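Local atomic coordinates of SAM-dependent methyltransferase (Geobacter sulfurreducens, PDB entry 5BP7), a protein that binds S-adenosyl-L-homocysteine and probably transfers methyl groups from S-adenosylmethionine. Residues A[33-47]-A[208-222]. Sequence-based numbering, arbitrary orientation.
Sequences TESAHRIHNPITPEK and VLADQDGWDRYEAAK. With SAH (S-adenosyl-L-homocysteine), chain D.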
loop_
_atom_site.group_PDB
_atom_site.type_symbol
_atom_site.label_atom_id
_atom_site.label_comp_id
_atom_site.label_asym_id
_atom_site.label_seq_id
_atom_site.Cartn_x
_atom_site.Cartn_y
_atom_site.Cartn_z
ATOM N N THR A 33 10.552 4.445 10.803
ATOM C CA THR A 33 10.982 3.224 10.151
ATOM C C THR A 33 10.883 3.259 8.622
ATOM O O THR A 33 11.670 2.607 7.950
ATOM C CB THR A 33 10.187 2.012 10.642
ATOM O OG1 THR A 33 8.805 2.188 10.321
ATOM C CG2 THR A 33 10.378 1.830 12.146
ATOM N N GLU A 34 9.932 4.024 8.081
ATOM C CA GLU A 34 9.688 4.048 6.639
ATOM C C GLU A 34 10.055 5.349 5.907
ATOM O O GLU A 34 9.694 5.513 4.736
ATOM C CB GLU A 34 8.243 3.632 6.337
ATOM C CG GLU A 34 7.933 2.224 6.826
ATOM C CD GLU A 34 6.569 1.718 6.393
ATOM O OE1 GLU A 34 5.997 0.857 7.101
ATOM O OE2 GLU A 34 6.078 2.178 5.345
ATOM N N SER A 35 10.841 6.222 6.544
ATOM C CA SER A 35 11.249 7.493 5.922
ATOM C C SER A 35 12.081 7.350 4.648
ATOM O O SER A 35 12.055 8.233 3.807
ATOM C CB SER A 35 12.017 8.382 6.906
ATOM O OG SER A 35 13.227 7.766 7.266
ATOM N N ALA A 36 12.782 6.238 4.491
ATOM C CA ALA A 36 13.565 5.981 3.277
ATOM C C ALA A 36 12.847 5.061 2.256
ATOM O O ALA A 36 13.457 4.654 1.280
ATOM C CB ALA A 36 14.930 5.420 3.647
ATOM N N HIS A 37 11.569 4.744 2.462
ATOM C CA HIS A 37 10.808 3.885 1.527
ATOM C C HIS A 37 10.118 4.702 0.428
ATOM O O HIS A 37 9.337 5.586 0.720
ATOM C CB HIS A 37 9.706 3.106 2.258
ATOM C CG HIS A 37 10.191 1.916 3.036
ATOM N ND1 HIS A 37 11.115 2.012 4.060
ATOM C CD2 HIS A 37 9.819 0.617 2.988
ATOM C CE1 HIS A 37 11.316 0.812 4.581
ATOM N NE2 HIS A 37 10.540 -0.048 3.952
ATOM N N ARG A 38 10.385 4.378 -0.823
ATOM C CA ARG A 38 9.546 4.868 -1.908
ATOM C C ARG A 38 8.198 4.154 -1.930
ATOM O O ARG A 38 7.181 4.759 -2.219
ATOM C CB ARG A 38 10.224 4.682 -3.261
ATOM C CG ARG A 38 11.368 5.645 -3.487
ATOM C CD ARG A 38 12.069 5.306 -4.788
ATOM N NE ARG A 38 13.106 6.289 -5.060
ATOM C CZ ARG A 38 14.042 6.173 -5.991
ATOM N NH1 ARG A 38 14.119 5.095 -6.773
ATOM N NH2 ARG A 38 14.909 7.148 -6.155
ATOM N N ILE A 39 8.227 2.847 -1.671
ATOM C CA ILE A 39 7.052 1.993 -1.732
ATOM C C ILE A 39 6.847 1.451 -0.330
ATOM O O ILE A 39 7.716 0.774 0.216
ATOM C CB ILE A 39 7.234 0.825 -2.751
ATOM C CG1 ILE A 39 7.454 1.381 -4.167
ATOM C CG2 ILE A 39 6.008 -0.085 -2.747
ATOM C CD1 ILE A 39 7.972 0.363 -5.175
ATOM N N HIS A 40 5.677 1.721 0.232
ATOM C CA HIS A 40 5.344 1.301 1.602
ATOM C C HIS A 40 4.524 0.005 1.611
ATOM O O HIS A 40 3.467 -0.088 2.239
ATOM C CB HIS A 40 4.588 2.430 2.298
ATOM C CG HIS A 40 5.342 3.710 2.347
ATOM N ND1 HIS A 40 6.165 4.044 3.396
ATOM C CD2 HIS A 40 5.423 4.731 1.465
ATOM C CE1 HIS A 40 6.710 5.226 3.170
ATOM N NE2 HIS A 40 6.275 5.665 2.003
ATOM N N ASN A 41 5.037 -0.991 0.914
ATOM C CA ASN A 41 4.348 -2.245 0.696
ATOM C C ASN A 41 5.359 -3.276 0.247
ATOM O O ASN A 41 6.420 -2.895 -0.276
ATOM C CB ASN A 41 3.313 -2.105 -0.430
ATOM C CG ASN A 41 1.973 -1.679 0.079
ATOM O OD1 ASN A 41 1.496 -2.194 1.083
ATOM N ND2 ASN A 41 1.330 -0.764 -0.626
ATOM N N PRO A 42 5.000 -4.569 0.352
ATOM C CA PRO A 42 5.935 -5.611 -0.032
ATOM C C PRO A 42 5.961 -5.924 -1.520
ATOM O O PRO A 42 6.057 -7.079 -1.882
ATOM C CB PRO A 42 5.474 -6.824 0.802
ATOM C CG PRO A 42 4.020 -6.622 0.973
ATOM C CD PRO A 42 3.784 -5.130 0.977
ATOM N N ILE A 43 5.932 -4.929 -2.376
ATOM C CA ILE A 43 6.214 -5.163 -3.781
ATOM C C ILE A 43 7.386 -4.333 -4.251
ATOM O O ILE A 43 7.586 -3.211 -3.811
ATOM C CB ILE A 43 5.015 -4.919 -4.692
ATOM C CG1 ILE A 43 4.398 -3.569 -4.418
ATOM C CG2 ILE A 43 3.989 -6.033 -4.512
ATOM C CD1 ILE A 43 3.667 -3.067 -5.634
ATOM N N THR A 44 8.147 -4.924 -5.158
ATOM C CA THR A 44 9.348 -4.310 -5.702
ATOM C C THR A 44 8.992 -3.222 -6.703
ATOM O O THR A 44 7.847 -3.175 -7.203
ATOM C CB THR A 44 10.232 -5.355 -6.407
ATOM O OG1 THR A 44 9.495 -5.986 -7.459
ATOM C CG2 THR A 44 10.713 -6.422 -5.425
ATOM N N PRO A 45 9.962 -2.335 -7.008
ATOM C CA PRO A 45 9.775 -1.381 -8.104
ATOM C C PRO A 45 9.490 -2.059 -9.441
ATOM O O PRO A 45 8.650 -1.562 -10.200
ATOM C CB PRO A 45 11.113 -0.635 -8.161
ATOM C CG PRO A 45 11.666 -0.744 -6.762
ATOM C CD PRO A 45 11.241 -2.108 -6.299
ATOM N N GLU A 46 10.154 -3.178 -9.717
ATOM C CA GLU A 46 9.911 -3.921 -10.955
ATOM C C GLU A 46 8.456 -4.406 -11.001
ATOM O O GLU A 46 7.800 -4.338 -12.047
ATOM C CB GLU A 46 10.910 -5.082 -11.133
ATOM N N LYS A 47 7.942 -4.873 -9.865
ATOM C CA LYS A 47 6.524 -5.294 -9.774
ATOM C C LYS A 47 5.550 -4.150 -9.950
ATOM O O LYS A 47 4.502 -4.319 -10.564
ATOM C CB LYS A 47 6.208 -5.989 -8.447
ATOM C CG LYS A 47 6.746 -7.378 -8.343
ATOM C CD LYS A 47 5.706 -8.388 -8.771
ATOM C CE LYS A 47 6.271 -9.796 -8.706
ATOM N NZ LYS A 47 6.242 -10.385 -7.344
ATOM N N VAL A 208 -1.247 -8.653 -9.485
ATOM C CA VAL A 208 0.198 -8.753 -9.292
ATOM C C VAL A 208 0.408 -9.057 -7.819
ATOM O O VAL A 208 -0.032 -8.298 -6.965
ATOM C CB VAL A 208 0.924 -7.454 -9.705
ATOM C CG1 VAL A 208 2.411 -7.583 -9.535
ATOM C CG2 VAL A 208 0.653 -7.131 -11.173
ATOM N N LEU A 209 1.032 -10.187 -7.537
ATOM C CA LEU A 209 1.241 -10.658 -6.166
ATOM C C LEU A 209 2.688 -10.487 -5.772
ATOM O O LEU A 209 3.597 -10.714 -6.580
ATOM C CB LEU A 209 0.845 -12.124 -6.021
ATOM C CG LEU A 209 -0.559 -12.453 -6.514
ATOM C CD1 LEU A 209 -0.861 -13.931 -6.262
ATOM C CD2 LEU A 209 -1.622 -11.584 -5.881
ATOM N N ALA A 210 2.896 -10.107 -4.522
ATOM C CA ALA A 210 4.239 -10.039 -3.960
ATOM C C ALA A 210 4.865 -11.409 -3.943
ATOM O O ALA A 210 4.182 -12.430 -3.854
ATOM C CB ALA A 210 4.184 -9.509 -2.539
ATOM N N ASP A 211 6.177 -11.438 -3.985
ATOM C CA ASP A 211 6.885 -12.660 -3.572
ATOM C C ASP A 211 7.684 -12.351 -2.313
ATOM O O ASP A 211 7.679 -11.225 -1.817
ATOM C CB ASP A 211 7.738 -13.250 -4.721
ATOM C CG ASP A 211 8.884 -12.355 -5.140
ATOM O OD1 ASP A 211 9.197 -11.350 -4.453
ATOM O OD2 ASP A 211 9.490 -12.666 -6.189
ATOM N N GLN A 212 8.403 -13.336 -1.813
ATOM C CA GLN A 212 9.161 -13.140 -0.576
ATOM C C GLN A 212 10.254 -12.076 -0.689
ATOM O O GLN A 212 10.566 -11.415 0.299
ATOM C CB GLN A 212 9.708 -14.473 -0.088
ATOM C CG GLN A 212 8.585 -15.429 0.320
ATOM C CD GLN A 212 9.085 -16.818 0.662
ATOM O OE1 GLN A 212 9.900 -17.367 -0.058
ATOM N NE2 GLN A 212 8.630 -17.372 1.791
ATOM N N ASP A 213 10.836 -11.921 -1.878
ATOM C CA ASP A 213 11.831 -10.866 -2.144
ATOM C C ASP A 213 11.245 -9.458 -1.994
ATOM O O ASP A 213 11.932 -8.543 -1.521
ATOM C CB ASP A 213 12.432 -10.999 -3.548
ATOM C CG ASP A 213 13.371 -12.209 -3.692
ATOM O OD1 ASP A 213 14.064 -12.610 -2.711
ATOM O OD2 ASP A 213 13.430 -12.756 -4.823
ATOM N N GLY A 214 9.976 -9.302 -2.370
ATOM C CA GLY A 214 9.270 -8.050 -2.157
ATOM C C GLY A 214 9.027 -7.741 -0.679
ATOM O O GLY A 214 9.195 -6.609 -0.231
ATOM N N TRP A 215 8.627 -8.754 0.078
ATOM C CA TRP A 215 8.556 -8.642 1.525
ATOM C C TRP A 215 9.910 -8.277 2.140
ATOM O O TRP A 215 9.990 -7.418 3.020
ATOM C CB TRP A 215 8.040 -9.938 2.137
ATOM C CG TRP A 215 6.602 -10.047 2.220
ATOM C CD1 TRP A 215 5.784 -10.870 1.469
ATOM C CD2 TRP A 215 5.765 -9.357 3.121
ATOM N NE1 TRP A 215 4.463 -10.694 1.846
ATOM C CE2 TRP A 215 4.430 -9.770 2.859
ATOM C CE3 TRP A 215 5.997 -8.400 4.121
ATOM C CZ2 TRP A 215 3.361 -9.282 3.565
ATOM C CZ3 TRP A 215 4.915 -7.905 4.828
ATOM C CH2 TRP A 215 3.609 -8.338 4.537
ATOM N N ASP A 216 10.967 -8.907 1.658
ATOM C CA ASP A 216 12.315 -8.586 2.128
ATOM C C ASP A 216 12.625 -7.104 1.935
ATOM O O ASP A 216 13.149 -6.468 2.839
ATOM C CB ASP A 216 13.381 -9.436 1.430
ATOM C CG ASP A 216 13.364 -10.906 1.851
ATOM O OD1 ASP A 216 12.664 -11.270 2.835
ATOM O OD2 ASP A 216 14.061 -11.729 1.177
ATOM N N ARG A 217 12.301 -6.554 0.764
ATOM C CA ARG A 217 12.533 -5.107 0.494
ATOM C C ARG A 217 11.787 -4.222 1.450
ATOM O O ARG A 217 12.349 -3.304 2.016
ATOM C CB ARG A 217 12.143 -4.687 -0.945
ATOM C CG ARG A 217 12.980 -5.254 -2.091
ATOM C CD ARG A 217 14.454 -4.887 -2.046
ATOM N NE ARG A 217 15.180 -5.686 -1.052
ATOM C CZ ARG A 217 15.840 -5.205 -0.002
ATOM N NH1 ARG A 217 15.879 -3.901 0.266
ATOM N NH2 ARG A 217 16.459 -6.057 0.801
ATOM N N TYR A 218 10.523 -4.530 1.643
ATOM C CA TYR A 218 9.687 -3.754 2.522
ATOM C C TYR A 218 10.143 -3.807 3.997
ATOM O O TYR A 218 10.280 -2.762 4.643
ATOM C CB TYR A 218 8.241 -4.213 2.390
ATOM C CG TYR A 218 7.344 -3.533 3.369
ATOM C CD1 TYR A 218 7.211 -2.154 3.358
ATOM C CD2 TYR A 218 6.678 -4.255 4.350
ATOM C CE1 TYR A 218 6.425 -1.516 4.286
ATOM C CE2 TYR A 218 5.868 -3.613 5.276
ATOM C CZ TYR A 218 5.756 -2.243 5.227
ATOM O OH TYR A 218 4.999 -1.596 6.137
ATOM N N GLU A 219 10.437 -5.010 4.501
ATOM C CA GLU A 219 10.828 -5.150 5.906
ATOM C C GLU A 219 12.284 -4.837 6.169
ATOM O O GLU A 219 12.575 -4.058 7.078
ATOM C CB GLU A 219 10.496 -6.526 6.478
ATOM C CG GLU A 219 9.012 -6.831 6.486
ATOM C CD GLU A 219 8.167 -5.999 7.452
ATOM O OE1 GLU A 219 8.694 -5.192 8.258
ATOM O OE2 GLU A 219 6.923 -6.151 7.390
ATOM N N ALA A 220 13.196 -5.427 5.403
ATOM C CA ALA A 220 14.644 -5.275 5.691
ATOM C C ALA A 220 15.152 -3.855 5.606
ATOM O O ALA A 220 16.069 -3.462 6.347
ATOM C CB ALA A 220 15.481 -6.181 4.807
ATOM N N ALA A 221 14.572 -3.069 4.702
ATOM C CA ALA A 221 14.988 -1.682 4.560
ATOM C C ALA A 221 14.684 -0.871 5.825
ATOM O O ALA A 221 15.368 0.099 6.124
ATOM C CB ALA A 221 14.349 -1.055 3.328
ATOM N N LYS A 222 13.658 -1.274 6.568
ATOM C CA LYS A 222 13.335 -0.615 7.829
ATOM C C LYS A 222 14.474 -0.722 8.828
ATOM O O LYS A 222 14.734 0.215 9.584
ATOM C CB LYS A 222 12.084 -1.216 8.465
ATOM C CG LYS A 222 10.826 -1.075 7.631
ATOM C CD LYS A 222 9.658 -1.710 8.364
ATOM C CE LYS A 222 8.368 -1.650 7.556
ATOM N NZ LYS A 222 7.354 -2.474 8.281
HETATM N N SAH D . -0.198 2.711 -1.294
HETATM C CA SAH D . 1.061 3.278 -0.679
HETATM C CB SAH D . 1.032 3.325 0.859
HETATM C CG SAH D . 0.659 2.059 1.633
HETATM S SD SAH D . 1.125 2.193 3.345
HETATM C C SAH D . 2.300 2.562 -1.141
HETATM O O SAH D . 2.226 1.527 -1.810
HETATM O OXT SAH D . 3.426 3.001 -0.866
HETATM C "C5'" SAH D . -0.342 2.799 4.197
HETATM C "C4'" SAH D . -0.472 4.305 3.975
HETATM O "O4'" SAH D . -1.782 4.747 4.318
HETATM C "C3'" SAH D . 0.511 5.147 4.789
HETATM O "O3'" SAH D . 1.238 5.979 3.881
HETATM C "C2'" SAH D . -0.339 5.983 5.730
HETATM O "O2'" SAH D . 0.167 7.306 5.871
HETATM C "C1'" SAH D . -1.648 6.000 4.972
HETATM N N9 SAH D . -2.906 6.151 5.714
HETATM C C8 SAH D . -3.314 5.492 6.841
HETATM N N7 SAH D . -4.529 5.844 7.205
HETATM C C5 SAH D . -4.935 6.768 6.246
HETATM C C6 SAH D . -6.117 7.519 6.066
HETATM N N6 SAH D . -7.162 7.429 6.918
HETATM N N1 SAH D . -6.206 8.364 5.006
HETATM C C2 SAH D . -5.159 8.458 4.164
HETATM N N3 SAH D . -3.993 7.803 4.244
HETATM C C4 SAH D . -3.939 6.959 5.320
HETATM O O HOH W 1 6.764 0.355 9.744
HETATM O O HOH W 2 7.464 -8.516 -5.074
#
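E34 and Y218 meet through their polar ends: Y218 OH donates to E34 OE1 over 2.8 Å, reaching it from above the carboxylate plane, with ring and carboxylate almost perpendicular. The other oxygen, OE2, offers its anti lone pair to H40 ND1, 2.7 Å away, while H40 NE2 is bonded to S70; both ring nitrogens are thereby satisfied. T33 OG1, also bonded to I29 O, shares a water with OE1 that K222 NZ reaches weakly. K222 NZ lies a long 3.8 Å from E34 OE1, its closer partner being E219. Glutamate suits the spot because its two oxygens can serve tyrosine, histidine and water at once.

Across the type I beta turn from E34 to H37, H37 NE2 donates almost straight (174°) to a lone pair of Y218 O, 2.8 Å away and in the imidazole plane. Y218 swings CG anti to its backbone N (chi1 175°), which sends the ring along residues 40-42, with N41 CA over one face and K222 CE over the other. P42, rigid and without an N-H to satisfy, lays CB over the face of W215 in a CH-pi contact. G214 lets the P42 carbonyl approach the helix backbone. At the far end K47 bends to give NZ to L209 O at 2.8 Å; NZ also gives to a water that donates weakly to D211 OD1, the atom capping G214 N.

The contact joins the N-terminal loop to strand 202-209 and helix 212-232 of a Rossmann-like methyltransferase fold (strand order 3-2-1-4-5-7-6). H40 N and, weakly, N41 ND2, which also bonds V133 O, hold the ligand carboxylate. Y218 OH and E34 probably help to fix the H40 ring and its loop, and the donors around E34 would favour its ionised form.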